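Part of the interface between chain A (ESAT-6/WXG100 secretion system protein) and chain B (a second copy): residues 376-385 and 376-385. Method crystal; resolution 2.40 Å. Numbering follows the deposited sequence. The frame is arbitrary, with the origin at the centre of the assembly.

Chain A (376-385) DLNIGDNRIP
Chain B (376-385) DLNIGDNRIP

Two identical β-hairpins pack face to face across an exact two-fold axis, and the contact is one of apolar side chains, without a hydrogen bond between the stretches. It illustrates a general principle: a hairpin whose strands are joined by their own backbone hydrogen bonds can offer an apolar face to its twin.

In each chain strand 376-379 runs into a type II' turn from Ile A379 to Asn A382 (Ile B379 to Asn B382 in the second copy) and returns as strand 382-385. Within chain A the ladder is closed by Leu A377 N to Ile A384 O (3.0 Å), Ile A384 N to Leu A377 O (2.9 Å), Ile A379 N to Asn A382 O (2.9 Å) and Asn A382 N to Ile A379 O (3.0 Å); chain B repeats it. Gly A380, at phi/psi 62/-135, takes the first corner of the turn, where positive phi by itself favours glycine, and Asp A381 follows at -80/1, exposed and clear of the partner. The strand residues keep extended values, from -119/102 at Ile A379 to -88/132 at Asn A382 and -110/113 at Ile A384.

Strand 376-379 of one copy lies over strand 382-385 of the other, nearly antiparallel at 173°, with the axes 10.5 Å apart at closest approach. That spacing leaves room for side chains between the two backbones. In the register, the CA atoms of Ile A379 and Asn B382 are 8.5 Å apart, as are those of Asn A382 and Ile B379, while the CA atoms of Ile A384 and Ile B384 approach to 8.1 Å.

Alternation along the strands sorts the residues. Leu A377, Ile A379, Asn A382 and Ile A384 direct their CA-to-CB bonds toward the other stretch and are buried; Asn A378 and Arg A383 direct theirs away. At the centre, Ile A384 CD1 meets Ile B384 CD1 at 3.0 Å, a very tight approach for two methyl carbons. Ile A384 and Ile B384 each have chi1 -50° (m) and chi2 -148°, between wells. Around this pair, Leu A377 CD2 lies 3.4 Å from Ile B384 CD1, and Ile A379 CD1 lies 3.6 Å from the same Ile B384 CD1; symmetry supplies the reverse contacts. Leu A377 is t,p (176°, 66°) and Ile A379 m,t (-55°, 175°). Branched aliphatic residues suit these places because they fill the space between the two hairpins and ask for no polar partner. Ile A384 and Ile B384 give up the most surface, 78 and 79 Å², of 377 Å² buried in all.

Asn A382, chi1 -76° (m), packs its side chain against Ile B379, extending the contact toward the turn.

The opposite face suits charge. Arg A383, with chi1 176° (t), chi2 -149° and chi3 62° (p), brings NH1 to 3.0 Å from Asp A376 OD1, a hydrogen-bonded salt bridge that ties the two strands of its own hairpin together and leaves the partner untouched.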

ATOM      1  N   ASP A 376     -62.773  27.424   8.498  1.00 71.66           N
ATOM      2  CA  ASP A 376     -63.535  28.267   9.408  1.00 72.68           C
ATOM      3  C   ASP A 376     -64.705  27.459   9.951  1.00 79.30           C
ATOM      4  O   ASP A 376     -65.459  26.860   9.176  1.00 74.84           O
ATOM      5  CB  ASP A 376     -64.044  29.536   8.705  1.00 84.59           C
ATOM      6  CG  ASP A 376     -62.993  30.630   8.634  1.00 83.06           C
ATOM      7  OD1 ASP A 376     -62.064  30.616   9.470  1.00 81.88           O
ATOM      8  OD2 ASP A 376     -63.102  31.506   7.749  1.00 79.96           O
ATOM      9  N   LEU A 377     -64.842  27.423  11.275  1.00 73.46           N
ATOM     10  CA  LEU A 377     -66.010  26.839  11.924  1.00 75.34           C
ATOM     11  C   LEU A 377     -66.972  27.963  12.286  1.00 78.13           C
ATOM     12  O   LEU A 377     -66.653  28.816  13.121  1.00 76.62           O
ATOM     13  CB  LEU A 377     -65.622  26.042  13.169  1.00 75.30           C
ATOM     14  CG  LEU A 377     -66.795  25.462  13.971  1.00 76.54           C
ATOM     15  CD1 LEU A 377     -67.536  24.406  13.165  1.00 74.50           C
ATOM     16  CD2 LEU A 377     -66.336  24.894  15.309  1.00 75.38           C
ATOM     17  N   ASN A 378     -68.142  27.967  11.653  1.00 76.52           N
ATOM     18  CA  ASN A 378     -69.144  29.006  11.857  1.00 79.75           C
ATOM     19  C   ASN A 378     -70.259  28.470  12.747  1.00 81.18           C
ATOM     20  O   ASN A 378     -70.939  27.504  12.383  1.00 84.98           O
ATOM     21  CB  ASN A 378     -69.712  29.488  10.521  1.00 79.86           C
ATOM     22  CG  ASN A 378     -68.632  29.961   9.566  1.00 94.98           C
ATOM     23  OD1 ASN A 378     -68.116  31.072   9.697  1.00 93.09           O
ATOM     24  ND2 ASN A 378     -68.286  29.119   8.596  1.00 87.53           N
ATOM     25  N   ILE A 379     -70.439  29.093  13.909  1.00 79.28           N
ATOM     26  CA  ILE A 379     -71.565  28.825  14.798  1.00 84.29           C
ATOM     27  C   ILE A 379     -72.325  30.138  14.916  1.00 89.24           C
ATOM     28  O   ILE A 379     -71.904  31.041  15.650  1.00 89.48           O
ATOM     29  CB  ILE A 379     -71.124  28.316  16.174  1.00 89.40           C
ATOM     30  CG1 ILE A 379     -70.230  27.081  16.032  1.00 77.47           C
ATOM     31  CG2 ILE A 379     -72.346  28.031  17.050  1.00 80.43           C
ATOM     32  CD1 ILE A 379     -69.650  26.592  17.341  1.00 76.52           C
ATOM     33  N   GLY A 380     -73.441  30.254  14.200  1.00 91.49           N
ATOM     34  CA  GLY A 380     -74.130  31.531  14.159  1.00 85.38           C
ATOM     35  C   GLY A 380     -73.243  32.593  13.541  1.00 91.43           C
ATOM     36  O   GLY A 380     -72.579  32.367  12.523  1.00 91.35           O
ATOM     37  N   ASP A 381     -73.217  33.768  14.170  1.00 91.09           N
ATOM     38  CA  ASP A 381     -72.351  34.858  13.734  1.00 88.54           C
ATOM     39  C   ASP A 381     -70.907  34.696  14.198  1.00 87.32           C
ATOM     40  O   ASP A 381     -70.081  35.570  13.908  1.00 88.08           O
ATOM     41  CB  ASP A 381     -72.900  36.201  14.226  1.00 94.21           C
ATOM     42  CG  ASP A 381     -74.116  36.659  13.441  1.00 99.62           C
ATOM     43  OD1 ASP A 381     -74.190  36.367  12.228  1.00100.58           O
ATOM     44  OD2 ASP A 381     -74.998  37.314  14.038  1.00101.62           O
ATOM     45  N   ASN A 382     -70.586  33.613  14.903  1.00 88.76           N
ATOM     46  CA  ASN A 382     -69.226  33.344  15.354  1.00 85.59           C
ATOM     47  C   ASN A 382     -68.461  32.583  14.277  1.00 82.10           C
ATOM     48  O   ASN A 382     -68.966  31.600  13.726  1.00 85.75           O
ATOM     49  CB  ASN A 382     -69.244  32.538  16.654  1.00 81.65           C
ATOM     50  CG  ASN A 382     -69.607  33.377  17.862  1.00 83.58           C
ATOM     51  OD1 ASN A 382     -69.268  34.557  17.939  1.00 95.11           O
ATOM     52  ND2 ASN A 382     -70.294  32.769  18.819  1.00 84.07           N
ATOM     53  N   ARG A 383     -67.243  33.040  13.979  1.00 79.20           N
ATOM     54  CA  ARG A 383     -66.363  32.388  13.011  1.00 85.13           C
ATOM     55  C   ARG A 383     -65.030  32.102  13.689  1.00 84.68           C
ATOM     56  O   ARG A 383     -64.267  33.028  13.988  1.00 87.08           O
ATOM     57  CB  ARG A 383     -66.155  33.251  11.768  1.00 79.00           C
ATOM     58  CG  ARG A 383     -65.157  32.647  10.778  1.00 89.92           C
ATOM     59  CD  ARG A 383     -64.402  33.719  10.004  1.00 84.74           C
ATOM     60  NE  ARG A 383     -63.599  34.561  10.888  1.00 80.76           N
ATOM     61  CZ  ARG A 383     -62.312  34.362  11.151  1.00 89.71           C
ATOM     62  NH1 ARG A 383     -61.665  33.348  10.590  1.00 99.57           N
ATOM     63  NH2 ARG A 383     -61.667  35.181  11.972  1.00 84.38           N
ATOM     64  N   ILE A 384     -64.737  30.829  13.921  1.00 74.64           N
ATOM     65  CA  ILE A 384     -63.537  30.429  14.641  1.00 81.15           C
ATOM     66  C   ILE A 384     -62.589  29.763  13.642  1.00 77.07           C
ATOM     67  O   ILE A 384     -62.899  28.681  13.125  1.00 74.16           O
ATOM     68  CB  ILE A 384     -63.866  29.492  15.809  1.00 86.65           C
ATOM     69  CG1 ILE A 384     -64.997  30.096  16.653  1.00 90.25           C
ATOM     70  CG2 ILE A 384     -62.624  29.225  16.646  1.00 71.08           C
ATOM     71  CD1 ILE A 384     -64.921  29.760  18.124  1.00 93.83           C
ATOM     72  N   PRO A 385     -61.443  30.371  13.335  1.00 79.22           N
ATOM     73  CA  PRO A 385     -60.498  29.724  12.419  1.00 74.31           C
ATOM     74  C   PRO A 385     -59.854  28.518  13.079  1.00 74.01           C
ATOM     75  O   PRO A 385     -59.574  28.522  14.280  1.00 75.41           O
ATOM     76  CB  PRO A 385     -59.469  30.825  12.144  1.00 70.29           C
ATOM     77  CG  PRO A 385     -59.465  31.626  13.399  1.00 72.59           C
ATOM     78  CD  PRO A 385     -60.904  31.629  13.882  1.00 80.45           C
TER
ATOM     79  N   ASP B 376     -59.114  25.347  25.059  1.00 71.66           N
ATOM     80  CA  ASP B 376     -60.532  25.448  24.749  1.00 72.68           C
ATOM     81  C   ASP B 376     -60.897  26.921  24.630  1.00 79.30           C
ATOM     82  O   ASP B 376     -60.588  27.713  25.527  1.00 74.84           O
ATOM     83  CB  ASP B 376     -61.392  24.771  25.829  1.00 84.59           C
ATOM     84  CG  ASP B 376     -61.498  23.269  25.640  1.00 83.06           C
ATOM     85  OD1 ASP B 376     -61.311  22.799  24.497  1.00 81.88           O
ATOM     86  OD2 ASP B 376     -61.777  22.560  26.632  1.00 79.96           O
ATOM     87  N   LEU B 377     -61.529  27.290  23.517  1.00 73.46           N
ATOM     88  CA  LEU B 377     -62.093  28.623  23.344  1.00 75.34           C
ATOM     89  C   LEU B 377     -63.583  28.561  23.658  1.00 78.13           C
ATOM     90  O   LEU B 377     -64.345  27.900  22.944  1.00 76.62           O
ATOM     91  CB  LEU B 377     -61.863  29.153  21.929  1.00 75.30           C
ATOM     92  CG  LEU B 377     -62.499  30.517  21.625  1.00 76.54           C
ATOM     93  CD1 LEU B 377     -61.857  31.615  22.458  1.00 74.50           C
ATOM     94  CD2 LEU B 377     -62.425  30.854  20.140  1.00 75.38           C
ATOM     95  N   ASN B 378     -63.992  29.240  24.725  1.00 76.52           N
ATOM     96  CA  ASN B 378     -65.377  29.236  25.179  1.00 79.75           C
ATOM     97  C   ASN B 378     -66.048  30.544  24.781  1.00 81.18           C
ATOM     98  O   ASN B 378     -65.624  31.620  25.215  1.00 84.98           O
ATOM     99  CB  ASN B 378     -65.457  29.034  26.693  1.00 79.86           C
ATOM    100  CG  ASN B 378     -64.734  27.781  27.151  1.00 94.98           C
ATOM    101  OD1 ASN B 378     -65.252  26.670  27.022  1.00 93.09           O
ATOM    102  ND2 ASN B 378     -63.532  27.952  27.695  1.00 87.53           N
ATOM    103  N   ILE B 379     -67.086  30.449  23.954  1.00 79.28           N
ATOM    104  CA  ILE B 379     -67.947  31.577  23.611  1.00 84.29           C
ATOM    105  C   ILE B 379     -69.342  31.197  24.087  1.00 89.24           C
ATOM    106  O   ILE B 379     -70.034  30.412  23.428  1.00 89.48           O
ATOM    107  CB  ILE B 379     -67.941  31.892  22.113  1.00 89.40           C
ATOM    108  CG1 ILE B 379     -66.511  32.121  21.614  1.00 77.47           C
ATOM    109  CG2 ILE B 379     -68.839  33.096  21.820  1.00 80.43           C
ATOM    110  CD1 ILE B 379     -66.408  32.315  20.118  1.00 76.52           C
ATOM    111  N   GLY B 380     -69.760  31.745  25.225  1.00 91.49           N
ATOM    112  CA  GLY B 380     -71.019  31.312  25.802  1.00 85.38           C
ATOM    113  C   GLY B 380     -70.960  29.840  26.160  1.00 91.43           C
ATOM    114  O   GLY B 380     -69.974  29.352  26.724  1.00 91.35           O
ATOM    115  N   ASP B 381     -72.025  29.115  25.817  1.00 91.09           N
ATOM    116  CA  ASP B 381     -72.077  27.672  26.029  1.00 88.54           C
ATOM    117  C   ASP B 381     -71.326  26.884  24.961  1.00 87.32           C
ATOM    118  O   ASP B 381     -71.317  25.649  25.021  1.00 88.08           O
ATOM    119  CB  ASP B 381     -73.533  27.197  26.089  1.00 94.21           C
ATOM    120  CG  ASP B 381     -74.214  27.561  27.396  1.00 99.62           C
ATOM    121  OD1 ASP B 381     -73.527  27.588  28.441  1.00100.58           O
ATOM    122  OD2 ASP B 381     -75.437  27.817  27.379  1.00101.62           O
ATOM    123  N   ASN B 382     -70.704  27.559  23.996  1.00 88.76           N
ATOM    124  CA  ASN B 382     -69.923  26.901  22.956  1.00 85.59           C
ATOM    125  C   ASN B 382     -68.486  26.708  23.426  1.00 82.10           C
ATOM    126  O   ASN B 382     -67.866  27.642  23.946  1.00 85.75           O
ATOM    127  CB  ASN B 382     -69.948  27.726  21.667  1.00 81.65           C
ATOM    128  CG  ASN B 382     -71.261  27.612  20.921  1.00 83.58           C
ATOM    129  OD1 ASN B 382     -71.905  26.564  20.928  1.00 95.11           O
ATOM    130  ND2 ASN B 382     -71.662  28.691  20.263  1.00 84.07           N
ATOM    131  N   ARG B 383     -67.958  25.496  23.244  1.00 79.20           N
ATOM    132  CA  ARG B 383     -66.576  25.169  23.589  1.00 85.13           C
ATOM    133  C   ARG B 383     -65.899  24.584  22.357  1.00 84.68           C
ATOM    134  O   ARG B 383     -66.218  23.466  21.937  1.00 87.08           O
ATOM    135  CB  ARG B 383     -66.505  24.185  24.756  1.00 79.00           C
ATOM    136  CG  ARG B 383     -65.077  23.738  25.077  1.00 89.92           C
ATOM    137  CD  ARG B 383     -65.035  22.321  25.632  1.00 84.74           C
ATOM    138  NE  ARG B 383     -65.528  21.345  24.663  1.00 80.76           N
ATOM    139  CZ  ARG B 383     -64.757  20.652  23.833  1.00 89.71           C
ATOM    140  NH1 ARG B 383     -63.439  20.816  23.853  1.00 99.57           N
ATOM    141  NH2 ARG B 383     -65.299  19.789  22.983  1.00 84.38           N
ATOM    142  N   ILE B 384     -64.956  25.323  21.785  1.00 74.64           N
ATOM    143  CA  ILE B 384     -64.297  24.917  20.553  1.00 81.15           C
ATOM    144  C   ILE B 384     -62.851  24.546  20.894  1.00 77.07           C
ATOM    145  O   ILE B 384     -62.065  25.422  21.279  1.00 74.16           O
ATOM    146  CB  ILE B 384     -64.354  26.021  19.492  1.00 86.65           C
ATOM    147  CG1 ILE B 384     -65.796  26.531  19.357  1.00 90.25           C
ATOM    148  CG2 ILE B 384     -63.812  25.516  18.164  1.00 71.08           C
ATOM    149  CD1 ILE B 384     -66.163  26.992  17.965  1.00 93.83           C
ATOM    150  N   PRO B 385     -62.465  23.276  20.779  1.00 79.22           N
ATOM    151  CA  PRO B 385     -61.072  22.910  21.051  1.00 74.31           C
ATOM    152  C   PRO B 385     -60.157  23.442  19.961  1.00 74.01           C
ATOM    153  O   PRO B 385     -60.520  23.472  18.784  1.00 75.41           O
ATOM    154  CB  PRO B 385     -61.106  21.379  21.052  1.00 70.29           C
ATOM    155  CG  PRO B 385     -62.200  21.049  20.097  1.00 72.59           C
ATOM    156  CD  PRO B 385     -63.252  22.125  20.300  1.00 80.45           C
TER